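Local atomic coordinates of outer membrane protein YopM (Yersinia pestis, PDB entry 1JL5), a protein that acts as a leucine-rich repeat effector that probably alters host cell physiology to promote bacterial survival in host tissues. Residues L113-K124 with L133-E144. Sequence-based numbering, arbitrary orientation.
Sequences LKSLLVDNNNLK and LEYLGVSNNQLE
Consecutive turns of a leucine-rich repeat solenoid meet here: strands 115-117 and 135-137 run parallel, 10° apart, and in the loops after them asparagine amides bond from turn to turn. Between the strands Leu116 N donates to Tyr135 O at 2.7 Å, and Val118 N to Gly137 O. On the face bearing Ser115, Leu117 and Tyr135, the CD1 methyl of Leu117 sits over one face of the Tyr135 ring, a CH-pi contact 3.7 Å from the centroid. The two side chains cross at about a right angle; Tyr135 CG, anti to its own backbone N (chi1 -171°), turns the ring so that Gly137 CA lies at its edge, in the ring plane. The other face turns into the solenoid core, where Leu116 and Leu136 lie side by side with CD2 of the first against CD1 of the second, and Val118 CG2 meets Val138 CG1 at 3.6 Å. Beyond the strands, the Asn141 amide bridges the turns. Asn141 ND2 donates almost straight to Val118 O, 2.8 Å away, and also to Val138 O of its own turn. Val118 O is gripped twice, since Asn121 ND2 of its own turn reaches it at 2.6 Å from the opposite face of the carbonyl plane. The amides of Asn121 and Asn141 lie nearly coplanar, 21° apart, and repeat the same role: Asn121 ND2 also reaches back to Ala98 O, while Asn163 ND2 of the following turn reaches Val138 O. At the strand entrance a water links Lys114 NZ to Glu134 OE2, the two chains extending side by side. At the far end Lys124, its chain bent at chi3, brings NZ within 3.1 Å of Glu144 OE2 in a salt bridge.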
loop_
_atom_site.group_PDB
_atom_site.type_symbol
_atom_site.label_atom_id
_atom_site.label_comp_id
_atom_site.label_asym_id
_atom_site.label_seq_id
_atom_site.Cartn_x
_atom_site.Cartn_y
_atom_site.Cartn_z
ATOM N N LEU A 113 -5.887 -5.332 -45.638
ATOM C CA LEU A 113 -5.536 -5.194 -44.232
ATOM C C LEU A 113 -4.532 -6.245 -43.786
ATOM O O LEU A 113 -4.767 -7.448 -43.903
ATOM C CB LEU A 113 -6.782 -5.276 -43.347
ATOM C CG LEU A 113 -6.570 -4.585 -41.995
ATOM C CD1 LEU A 113 -6.437 -3.086 -42.238
ATOM C CD2 LEU A 113 -7.724 -4.876 -41.048
ATOM N N LYS A 114 -3.402 -5.774 -43.281
ATOM C CA LYS A 114 -2.358 -6.658 -42.795
ATOM C C LYS A 114 -2.308 -6.550 -41.284
ATOM O O LYS A 114 -1.930 -7.489 -40.587
ATOM C CB LYS A 114 -1.004 -6.250 -43.371
ATOM C CG LYS A 114 -0.848 -6.520 -44.854
ATOM C CD LYS A 114 0.523 -6.073 -45.322
ATOM C CE LYS A 114 0.776 -6.472 -46.766
ATOM N NZ LYS A 114 2.111 -5.984 -47.211
ATOM N N SER A 115 -2.705 -5.393 -40.777
ATOM C CA SER A 115 -2.670 -5.171 -39.348
ATOM C C SER A 115 -3.963 -4.582 -38.803
ATOM O O SER A 115 -4.419 -3.526 -39.241
ATOM C CB SER A 115 -1.499 -4.253 -39.008
ATOM O OG SER A 115 -1.409 -4.055 -37.614
ATOM N N LEU A 116 -4.550 -5.285 -37.843
ATOM C CA LEU A 116 -5.775 -4.838 -37.204
ATOM C C LEU A 116 -5.501 -4.670 -35.718
ATOM O O LEU A 116 -5.348 -5.655 -35.000
ATOM C CB LEU A 116 -6.893 -5.860 -37.400
ATOM C CG LEU A 116 -8.175 -5.540 -36.631
ATOM C CD1 LEU A 116 -8.739 -4.203 -37.116
ATOM C CD2 LEU A 116 -9.185 -6.653 -36.821
ATOM N N LEU A 117 -5.419 -3.422 -35.270
ATOM C CA LEU A 117 -5.176 -3.110 -33.866
ATOM C C LEU A 117 -6.374 -2.367 -33.319
ATOM O O LEU A 117 -6.455 -1.146 -33.417
ATOM C CB LEU A 117 -3.939 -2.231 -33.693
ATOM C CG LEU A 117 -2.579 -2.906 -33.532
ATOM C CD1 LEU A 117 -2.194 -3.612 -34.815
ATOM C CD2 LEU A 117 -1.542 -1.852 -33.158
ATOM N N VAL A 118 -7.304 -3.111 -32.744
ATOM C CA VAL A 118 -8.500 -2.519 -32.185
ATOM C C VAL A 118 -8.644 -2.965 -30.744
ATOM O O VAL A 118 -9.736 -3.265 -30.269
ATOM C CB VAL A 118 -9.740 -2.932 -32.994
ATOM C CG1 VAL A 118 -9.685 -2.286 -34.368
ATOM C CG2 VAL A 118 -9.790 -4.442 -33.125
ATOM N N ASP A 119 -7.514 -3.022 -30.054
ATOM C CA ASP A 119 -7.513 -3.411 -28.658
ATOM C C ASP A 119 -8.283 -2.338 -27.911
ATOM O O ASP A 119 -8.392 -1.202 -28.379
ATOM C CB ASP A 119 -6.088 -3.457 -28.129
ATOM C CG ASP A 119 -5.352 -2.166 -28.373
ATOM O OD1 ASP A 119 -5.031 -1.898 -29.549
ATOM O OD2 ASP A 119 -5.110 -1.411 -27.405
ATOM N N ASN A 120 -8.819 -2.700 -26.753
ATOM C CA ASN A 120 -9.557 -1.752 -25.944
ATOM C C ASN A 120 -10.744 -1.158 -26.678
ATOM O O ASN A 120 -10.810 0.036 -26.953
ATOM C CB ASN A 120 -8.615 -0.656 -25.466
ATOM C CG ASN A 120 -7.540 -1.195 -24.555
ATOM O OD1 ASN A 120 -7.805 -1.517 -23.400
ATOM N ND2 ASN A 120 -6.328 -1.324 -25.076
ATOM N N ASN A 121 -11.674 -2.037 -27.002
ATOM C CA ASN A 121 -12.902 -1.663 -27.659
ATOM C C ASN A 121 -13.932 -2.577 -27.049
ATOM O O ASN A 121 -13.636 -3.270 -26.083
ATOM C CB ASN A 121 -12.787 -1.860 -29.167
ATOM C CG ASN A 121 -12.113 -0.691 -29.836
ATOM O OD1 ASN A 121 -12.629 0.420 -29.803
ATOM N ND2 ASN A 121 -10.953 -0.926 -30.433
ATOM N N ASN A 122 -15.133 -2.583 -27.604
ATOM C CA ASN A 122 -16.200 -3.410 -27.071
ATOM C C ASN A 122 -16.603 -4.455 -28.086
ATOM O O ASN A 122 -17.761 -4.851 -28.162
ATOM C CB ASN A 122 -17.393 -2.523 -26.719
ATOM C CG ASN A 122 -17.031 -1.447 -25.715
ATOM O OD1 ASN A 122 -17.684 -0.407 -25.634
ATOM N ND2 ASN A 122 -15.989 -1.696 -24.935
ATOM N N LEU A 123 -15.631 -4.904 -28.868
ATOM C CA LEU A 123 -15.889 -5.903 -29.888
ATOM C C LEU A 123 -16.263 -7.224 -29.250
ATOM O O LEU A 123 -15.528 -7.748 -28.417
ATOM C CB LEU A 123 -14.654 -6.080 -30.769
ATOM C CG LEU A 123 -14.204 -4.825 -31.515
ATOM C CD1 LEU A 123 -12.931 -5.124 -32.284
ATOM C CD2 LEU A 123 -15.311 -4.366 -32.458
ATOM N N LYS A 124 -17.414 -7.763 -29.632
ATOM C CA LYS A 124 -17.856 -9.037 -29.086
ATOM C C LYS A 124 -17.597 -10.120 -30.113
ATOM O O LYS A 124 -17.607 -11.309 -29.801
ATOM C CB LYS A 124 -19.344 -8.991 -28.733
ATOM C CG LYS A 124 -19.678 -8.014 -27.613
ATOM C CD LYS A 124 -21.072 -8.265 -27.045
ATOM C CE LYS A 124 -21.164 -9.642 -26.397
ATOM N NZ LYS A 124 -22.492 -9.902 -25.762
ATOM N N LEU A 133 -4.205 -10.509 -43.122
ATOM C CA LEU A 133 -3.956 -10.119 -41.748
ATOM C C LEU A 133 -2.695 -10.753 -41.172
ATOM O O LEU A 133 -2.552 -11.974 -41.114
ATOM C CB LEU A 133 -5.156 -10.454 -40.860
ATOM C CG LEU A 133 -5.173 -9.585 -39.598
ATOM C CD1 LEU A 133 -5.318 -8.127 -40.013
ATOM C CD2 LEU A 133 -6.304 -10.000 -38.673
ATOM N N GLU A 134 -1.776 -9.895 -40.757
ATOM C CA GLU A 134 -0.518 -10.317 -40.170
ATOM C C GLU A 134 -0.570 -10.085 -38.668
ATOM O O GLU A 134 -0.014 -10.854 -37.882
ATOM C CB GLU A 134 0.630 -9.508 -40.765
ATOM C CG GLU A 134 0.987 -9.891 -42.184
ATOM C CD GLU A 134 1.952 -8.913 -42.812
ATOM O OE1 GLU A 134 2.616 -8.168 -42.061
ATOM O OE2 GLU A 134 2.051 -8.893 -44.056
ATOM N N TYR A 135 -1.244 -9.013 -38.280
ATOM C CA TYR A 135 -1.361 -8.661 -36.879
ATOM C C TYR A 135 -2.821 -8.506 -36.492
ATOM O O TYR A 135 -3.547 -7.686 -37.057
ATOM C CB TYR A 135 -0.604 -7.358 -36.616
ATOM C CG TYR A 135 -0.467 -6.984 -35.156
ATOM C CD1 TYR A 135 -1.590 -6.782 -34.356
ATOM C CD2 TYR A 135 0.791 -6.811 -34.581
ATOM C CE1 TYR A 135 -1.464 -6.414 -33.017
ATOM C CE2 TYR A 135 0.928 -6.443 -33.245
ATOM C CZ TYR A 135 -0.204 -6.247 -32.470
ATOM O OH TYR A 135 -0.075 -5.885 -31.149
ATOM N N LEU A 136 -3.252 -9.317 -35.535
ATOM C CA LEU A 136 -4.614 -9.257 -35.045
ATOM C C LEU A 136 -4.564 -8.781 -33.601
ATOM O O LEU A 136 -4.413 -9.579 -32.677
ATOM C CB LEU A 136 -5.278 -10.630 -35.112
ATOM C CG LEU A 136 -6.703 -10.683 -34.557
ATOM C CD1 LEU A 136 -7.593 -9.734 -35.336
ATOM C CD2 LEU A 136 -7.230 -12.100 -34.636
ATOM N N GLY A 137 -4.669 -7.470 -33.421
ATOM C CA GLY A 137 -4.642 -6.894 -32.092
ATOM C C GLY A 137 -6.048 -6.549 -31.659
ATOM O O GLY A 137 -6.578 -5.498 -32.023
ATOM N N VAL A 138 -6.658 -7.438 -30.884
ATOM C CA VAL A 138 -8.018 -7.233 -30.408
ATOM C C VAL A 138 -8.095 -7.454 -28.907
ATOM O O VAL A 138 -9.121 -7.878 -28.377
ATOM C CB VAL A 138 -8.984 -8.201 -31.092
ATOM C CG1 VAL A 138 -9.050 -7.906 -32.581
ATOM C CG2 VAL A 138 -8.517 -9.627 -30.863
ATOM N N SER A 139 -7.000 -7.173 -28.220
ATOM C CA SER A 139 -6.983 -7.356 -26.786
ATOM C C SER A 139 -7.948 -6.365 -26.166
ATOM O O SER A 139 -8.316 -5.367 -26.787
ATOM C CB SER A 139 -5.581 -7.118 -26.229
ATOM O OG SER A 139 -5.213 -5.762 -26.378
ATOM N N ASN A 140 -8.366 -6.655 -24.941
ATOM C CA ASN A 140 -9.260 -5.769 -24.230
ATOM C C ASN A 140 -10.516 -5.456 -25.014
ATOM O O ASN A 140 -10.814 -4.307 -25.331
ATOM C CB ASN A 140 -8.523 -4.487 -23.877
ATOM C CG ASN A 140 -7.319 -4.749 -23.014
ATOM O OD1 ASN A 140 -7.434 -5.358 -21.956
ATOM N ND2 ASN A 140 -6.152 -4.300 -23.461
ATOM N N ASN A 141 -11.244 -6.507 -25.334
ATOM C CA ASN A 141 -12.493 -6.375 -26.038
ATOM C C ASN A 141 -13.422 -7.336 -25.349
ATOM O O ASN A 141 -13.149 -7.761 -24.229
ATOM C CB ASN A 141 -12.314 -6.711 -27.517
ATOM C CG ASN A 141 -11.913 -5.501 -28.327
ATOM O OD1 ASN A 141 -12.731 -4.620 -28.573
ATOM N ND2 ASN A 141 -10.649 -5.436 -28.724
ATOM N N GLN A 142 -14.519 -7.677 -26.000
ATOM C CA GLN A 142 -15.471 -8.587 -25.400
ATOM C C GLN A 142 -15.681 -9.746 -26.337
ATOM O O GLN A 142 -16.770 -10.307 -26.415
ATOM C CB GLN A 142 -16.785 -7.856 -25.145
ATOM C CG GLN A 142 -16.669 -6.769 -24.097
ATOM C CD GLN A 142 -17.845 -5.822 -24.116
ATOM O OE1 GLN A 142 -18.997 -6.245 -24.073
ATOM N NE2 GLN A 142 -17.557 -4.528 -24.189
ATOM N N LEU A 143 -14.624 -10.102 -27.054
ATOM C CA LEU A 143 -14.703 -11.198 -27.997
ATOM C C LEU A 143 -15.113 -12.457 -27.262
ATOM O O LEU A 143 -14.453 -12.880 -26.315
ATOM C CB LEU A 143 -13.357 -11.391 -28.685
ATOM C CG LEU A 143 -12.885 -10.171 -29.474
ATOM C CD1 LEU A 143 -11.557 -10.485 -30.127
ATOM C CD2 LEU A 143 -13.926 -9.793 -30.526
ATOM N N GLU A 144 -16.225 -13.036 -27.690
ATOM C CA GLU A 144 -16.743 -14.247 -27.075
ATOM C C GLU A 144 -16.109 -15.406 -27.806
ATOM O O GLU A 144 -15.934 -16.491 -27.261
ATOM C CB GLU A 144 -18.257 -14.301 -27.236
ATOM C CG GLU A 144 -18.926 -12.966 -26.993
ATOM C CD GLU A 144 -19.857 -12.993 -25.810
ATOM O OE1 GLU A 144 -19.423 -13.435 -24.724
ATOM O OE2 GLU A 144 -21.019 -12.567 -25.968
HETATM O O HOH W 1 3.792 -7.257 -45.137
HETATM O O HOH W 2 -14.374 -4.278 -23.839
#